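Local coordinates for protein Ser-thr phosphatase MSPP (Mycobacterium smegmatis, PDB 2JFR) that probably acts as a metal-dependent protein serine/threonine phosphatase of the PPM (PP2C) family, binding manganese and magnesium in its active site, at residues Val107-Asp112 with Gly167-Gly172; Thr48-Leu53 with Thr90-Val95. All coordinates share one frame; numbering follows the deposited sequence.

Contact 1 of 2, residues Val107-Asp112 with Gly167-Gly172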
loop_
_atom_site.group_PDB
_atom_site.type_symbol
_atom_site.label_atom_id
_atom_site.label_comp_id
_atom_site.label_asym_id
_atom_site.label_seq_id
_atom_site.Cartn_x
_atom_site.Cartn_y
_atom_site.Cartn_z
ATOM N N VAL A 107 1.830 10.705 2.018
ATOM C CA VAL A 107 1.729 9.243 2.291
ATOM C C VAL A 107 1.826 9.002 3.751
ATOM O O VAL A 107 2.645 9.603 4.481
ATOM C CB VAL A 107 2.743 8.437 1.481
ATOM C CG1 VAL A 107 4.190 8.817 1.751
ATOM C CG2 VAL A 107 2.546 6.928 1.675
ATOM N N VAL A 108 0.978 8.082 4.239
ATOM C CA VAL A 108 1.030 7.563 5.601
ATOM C C VAL A 108 1.118 6.051 5.461
ATOM O O VAL A 108 0.300 5.450 4.767
ATOM C CB VAL A 108 -0.213 7.994 6.393
ATOM C CG1 VAL A 108 -0.118 7.428 7.819
ATOM C CG2 VAL A 108 -0.383 9.493 6.402
ATOM N N ASN A 109 2.114 5.429 6.100
ATOM C CA ASN A 109 2.318 4.019 5.840
ATOM C C ASN A 109 2.840 3.297 7.068
ATOM O O ASN A 109 3.650 3.785 7.854
ATOM C CB ASN A 109 3.242 3.796 4.651
ATOM C CG ASN A 109 4.697 4.371 4.832
ATOM O OD1 ASN A 109 5.630 3.581 4.954
ATOM N ND2 ASN A 109 4.769 5.666 4.851
ATOM N N ILE A 110 2.352 2.066 7.191
ATOM C CA ILE A 110 2.764 1.133 8.226
ATOM C C ILE A 110 2.781 -0.247 7.616
ATOM O O ILE A 110 1.788 -0.695 7.016
ATOM C CB ILE A 110 1.853 1.312 9.474
ATOM C CG1 ILE A 110 2.446 0.526 10.649
ATOM C CG2 ILE A 110 0.397 1.052 9.196
ATOM C CD1 ILE A 110 1.783 0.800 11.953
ATOM N N GLY A 111 3.897 -0.937 7.744
ATOM C CA GLY A 111 4.040 -2.255 7.198
ATOM C C GLY A 111 4.843 -2.222 5.907
ATOM O O GLY A 111 5.807 -1.468 5.805
ATOM N N ASP A 112 4.477 -3.058 4.936
ATOM C CA ASP A 112 5.309 -3.299 3.770
ATOM C C ASP A 112 4.521 -3.302 2.456
ATOM O O ASP A 112 4.915 -4.010 1.531
ATOM C CB ASP A 112 6.099 -4.609 3.905
ATOM C CG ASP A 112 5.225 -5.842 3.877
ATOM O OD1 ASP A 112 3.983 -5.719 3.944
ATOM O OD2 ASP A 112 5.859 -6.925 3.786
ATOM N N GLY A 167 2.835 4.043 15.287
ATOM C CA GLY A 167 3.562 5.176 14.794
ATOM C C GLY A 167 3.832 4.978 13.278
ATOM O O GLY A 167 4.899 4.529 12.926
ATOM N N PRO A 168 2.865 5.372 12.461
ATOM C CA PRO A 168 3.093 5.243 11.035
ATOM C C PRO A 168 4.153 6.258 10.580
ATOM O O PRO A 168 4.357 7.299 11.174
ATOM C CB PRO A 168 1.736 5.597 10.401
ATOM C CG PRO A 168 1.116 6.545 11.332
ATOM C CD PRO A 168 1.519 5.994 12.706
ATOM N N ASP A 169 4.792 5.941 9.465
ATOM C CA ASP A 169 5.575 6.944 8.763
ATOM C C ASP A 169 4.604 7.899 8.056
ATOM O O ASP A 169 3.542 7.470 7.583
ATOM C CB ASP A 169 6.485 6.306 7.757
ATOM C CG ASP A 169 7.687 5.574 8.334
ATOM O OD1 ASP A 169 7.971 5.744 9.557
ATOM O OD2 ASP A 169 8.319 4.800 7.598
ATOM N N VAL A 170 4.987 9.159 7.987
ATOM C CA VAL A 170 4.188 10.235 7.397
ATOM C C VAL A 170 5.122 11.096 6.599
ATOM O O VAL A 170 6.060 11.635 7.199
ATOM C CB VAL A 170 3.499 11.059 8.482
ATOM C CG1 VAL A 170 2.676 12.190 7.841
ATOM C CG2 VAL A 170 2.670 10.163 9.374
ATOM N N PHE A 171 4.923 11.328 5.303
ATOM C CA PHE A 171 5.808 12.232 4.608
ATOM C C PHE A 171 5.136 12.727 3.346
ATOM O O PHE A 171 4.283 12.062 2.734
ATOM C CB PHE A 171 7.151 11.599 4.230
ATOM C CG PHE A 171 8.252 12.647 4.358
ATOM C CD1 PHE A 171 8.727 12.989 5.574
ATOM C CD2 PHE A 171 8.760 13.321 3.231
ATOM C CE1 PHE A 171 9.708 13.972 5.693
ATOM C CE2 PHE A 171 9.730 14.275 3.377
ATOM C CZ PHE A 171 10.174 14.623 4.601
ATOM N N GLY A 172 5.565 13.894 2.883
ATOM C CA GLY A 172 5.158 14.366 1.589
ATOM C C GLY A 172 5.662 13.464 0.499
ATOM O O GLY A 172 6.686 12.822 0.585
HETATM O O HOH W 1 8.204 5.102 4.892
#
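The side-chain amide of Asn109 and the carboxylate of Asp169 are turned 70° against each other. Asp169 CB lies above the plane of the amide but out past its nitrogen, 3.4 Å from Asn109 ND2. At the oxygen ends of the two groups a water, close to the amide plane, donates to both, 3.0 Å from Asn109 OD1 and 2.7 Å from Asp169 OD2, spanning two acceptors that could not bond to each other directly. Asn109 CG sits between the backbone N and the carbonyl carbon (chi1 62°), a rotation from which the amide end comes nearer to Asp169; the side chain also touches Thr93 and Thr127. The carboxylate is gripped mainly by other residues: OD2 has a salt bridge to Arg138 and a hydrogen bond to His130 NE2, while OD1 pairs with Arg158. This concentration of donors probably stabilises the negative charge.

On the apolar side the puckered ring of Pro168 lies beside Val108 and points the same way, with Pro168 CB 3.7 Å from Val108 CG1. Val170 flanks the same valine more loosely. Leu67 of helix 63-81 touches both valines, closing over this apolar face. Phe171 swings its ring away from strand 106-110.

The backbones are antiparallel. Val107 and Phe171 exchange a pair of N-H to O bonds, the one from Val107 N to Phe171 O being 2.9 Å and almost straight at 177°. Asn109 and Asp169 exchange a second pair, with Val108 and Val170 between them as a non-hydrogen-bonded pair. This is the edge of an antiparallel PP2C sheet: strand 169-172 closes its side, and beyond strand 106-110 the chain runs on through Gly111 to Asp112, a magnesium ligand in another structure of this enzyme.

Contact 2 of 2, residues Thr48-Leu53 with Thr90-Val95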
loop_
_atom_site.group_PDB
_atom_site.type_symbol
_atom_site.label_atom_id
_atom_site.label_comp_id
_atom_site.label_asym_id
_atom_site.label_seq_id
_atom_site.Cartn_x
_atom_site.Cartn_y
_atom_site.Cartn_z
ATOM N N THR A 48 -11.646 -3.744 7.674
ATOM C CA THR A 48 -12.079 -2.832 8.715
ATOM C C THR A 48 -11.191 -1.590 8.709
ATOM O O THR A 48 -11.693 -0.485 8.894
ATOM C CB THR A 48 -12.011 -3.520 10.080
ATOM O OG1 THR A 48 -12.896 -4.646 10.090
ATOM C CG2 THR A 48 -12.402 -2.580 11.199
ATOM N N ALA A 49 -9.891 -1.783 8.537
ATOM C CA ALA A 49 -8.995 -0.622 8.521
ATOM C C ALA A 49 -9.427 0.374 7.448
ATOM O O ALA A 49 -9.456 1.572 7.705
ATOM C CB ALA A 49 -7.563 -1.053 8.307
ATOM N N LEU A 50 -9.725 -0.124 6.247
ATOM C CA LEU A 50 -10.077 0.802 5.170
ATOM C C LEU A 50 -11.438 1.430 5.357
ATOM O O LEU A 50 -11.619 2.603 5.018
ATOM C CB LEU A 50 -9.928 0.122 3.808
ATOM C CG LEU A 50 -8.521 -0.302 3.438
ATOM C CD1 LEU A 50 -8.507 -0.774 2.000
ATOM C CD2 LEU A 50 -7.493 0.808 3.668
ATOM N N LYS A 51 -12.403 0.688 5.902
ATOM C CA LYS A 51 -13.711 1.274 6.176
ATOM C C LYS A 51 -13.561 2.412 7.166
ATOM O O LYS A 51 -14.168 3.490 7.025
ATOM C CB LYS A 51 -14.670 0.212 6.679
ATOM C CG LYS A 51 -16.080 0.675 6.879
ATOM C CD LYS A 51 -17.076 -0.392 7.283
ATOM C CE LYS A 51 -18.530 0.117 7.232
ATOM N NZ LYS A 51 -19.516 -0.939 7.601
ATOM N N THR A 52 -12.806 2.178 8.211
ATOM C CA THR A 52 -12.602 3.196 9.236
ATOM C C THR A 52 -11.791 4.380 8.690
ATOM O O THR A 52 -12.109 5.533 8.982
ATOM C CB THR A 52 -11.927 2.589 10.460
ATOM O OG1 THR A 52 -12.696 1.495 10.983
ATOM C CG2 THR A 52 -11.685 3.605 11.572
ATOM N N LEU A 53 -10.780 4.101 7.914
ATOM C CA LEU A 53 -9.968 5.131 7.301
ATOM C C LEU A 53 -10.827 6.036 6.444
ATOM O O LEU A 53 -10.753 7.273 6.527
ATOM C CB LEU A 53 -8.887 4.511 6.422
ATOM C CG LEU A 53 -7.998 5.491 5.708
ATOM C CD1 LEU A 53 -7.069 6.231 6.676
ATOM C CD2 LEU A 53 -7.174 4.779 4.699
ATOM N N THR A 90 -2.913 -5.819 9.945
ATOM C CA THR A 90 -2.800 -5.420 8.555
ATOM C C THR A 90 -1.742 -4.367 8.389
ATOM O O THR A 90 -1.469 -3.581 9.273
ATOM C CB THR A 90 -4.173 -4.904 8.030
ATOM O OG1 THR A 90 -4.116 -4.687 6.622
ATOM C CG2 THR A 90 -4.672 -3.689 8.757
ATOM N N THR A 91 -1.178 -4.339 7.195
ATOM C CA THR A 91 -0.456 -3.161 6.735
ATOM C C THR A 91 -1.452 -2.094 6.355
ATOM O O THR A 91 -2.651 -2.369 6.124
ATOM C CB THR A 91 0.457 -3.465 5.571
ATOM O OG1 THR A 91 -0.382 -3.598 4.425
ATOM C CG2 THR A 91 1.318 -4.681 5.760
ATOM N N LEU A 92 -0.971 -0.867 6.175
ATOM C CA LEU A 92 -1.769 0.168 5.562
ATOM C C LEU A 92 -0.841 1.168 4.937
ATOM O O LEU A 92 0.056 1.691 5.605
ATOM C CB LEU A 92 -2.635 0.859 6.600
ATOM C CG LEU A 92 -3.490 2.048 6.051
ATOM C CD1 LEU A 92 -4.472 1.581 5.029
ATOM C CD2 LEU A 92 -4.188 2.777 7.212
ATOM N N THR A 93 -1.077 1.483 3.649
ATOM C CA THR A 93 -0.418 2.586 2.982
ATOM C C THR A 93 -1.519 3.442 2.370
ATOM O O THR A 93 -2.287 2.925 1.547
ATOM C CB THR A 93 0.558 2.131 1.929
ATOM O OG1 THR A 93 1.576 1.419 2.618
ATOM C CG2 THR A 93 1.154 3.278 1.147
ATOM N N ALA A 94 -1.589 4.679 2.796
ATOM C CA ALA A 94 -2.618 5.611 2.336
ATOM C C ALA A 94 -1.933 6.822 1.713
ATOM O O ALA A 94 -0.950 7.353 2.253
ATOM C CB ALA A 94 -3.493 6.039 3.505
ATOM N N VAL A 95 -2.469 7.246 0.603
ATOM C CA VAL A 95 -2.057 8.456 -0.098
ATOM C C VAL A 95 -3.223 9.393 -0.174
ATOM O O VAL A 95 -4.309 9.009 -0.583
ATOM C CB VAL A 95 -1.565 8.106 -1.523
ATOM C CG1 VAL A 95 -1.383 9.357 -2.355
ATOM C CG2 VAL A 95 -0.288 7.286 -1.471
#
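Ala49 to Leu53 on the helix ride above Thr90 to Ala94, the local helix and strand axes 10.4 Å apart and running the same way within 28°. No hydrogen bond crosses the gap; methyl groups fill it. Ala49 CB meets Thr90 CG2 at 3.9 Å. That methyl occupies the place between the backbone N and the carbonyl carbon, while Thr90 OG1, anti to N (chi1 -172°), donates to Thr91 O at 2.8 Å, in the carbonyl plane and on a lone pair. The hydroxyl proton is thus used on the neighbouring residue and does not cross to the helix. Leu50 reaches across with CD2 to CD1 of Leu92, the two side chains crossing obliquely; since Leu92 has two deposited conformers, how tightly they press together is doubtful. Leu53 CG is anti to the backbone N (chi1 179°). Its CD2 comes down beside Ala94 CB at 4.1 Å.

Helix 42-59 thereby lies on the sheet over two adjacent strands, Leu50 and Leu53 also resting on Ala33 of strand 31-38. Helix 63-81 packs alongside, Ala69 and Val70 touching Leu53. Strand 106-110 flanks 89-96 on its other side from 31-38, and Ile110 meets Leu92 there.

Both contacts belong to one five-stranded antiparallel sheet, in which strands 89-96 and 106-110 are neighbours: Ile110 N and Leu92 O, and likewise Ala94 N and Val108 O, lie 2.8 Å apart as probable hydrogen bonds. Contact 2 is wholly buried and purely apolar across its gap, joining a helix to the sheet. Contact 1 joins strand to strand at the sheet's margin; backbone bonds and a bridging water carry it, while the charge of Asp169 is met by residues outside the two segments. Helix 63-81 reaches both. Their ends also approach the metal site: Thr91 OG1 bonds to the backbone N of Asp36, a manganese and magnesium ligand, and the Thr91 side chain packs against Asp112.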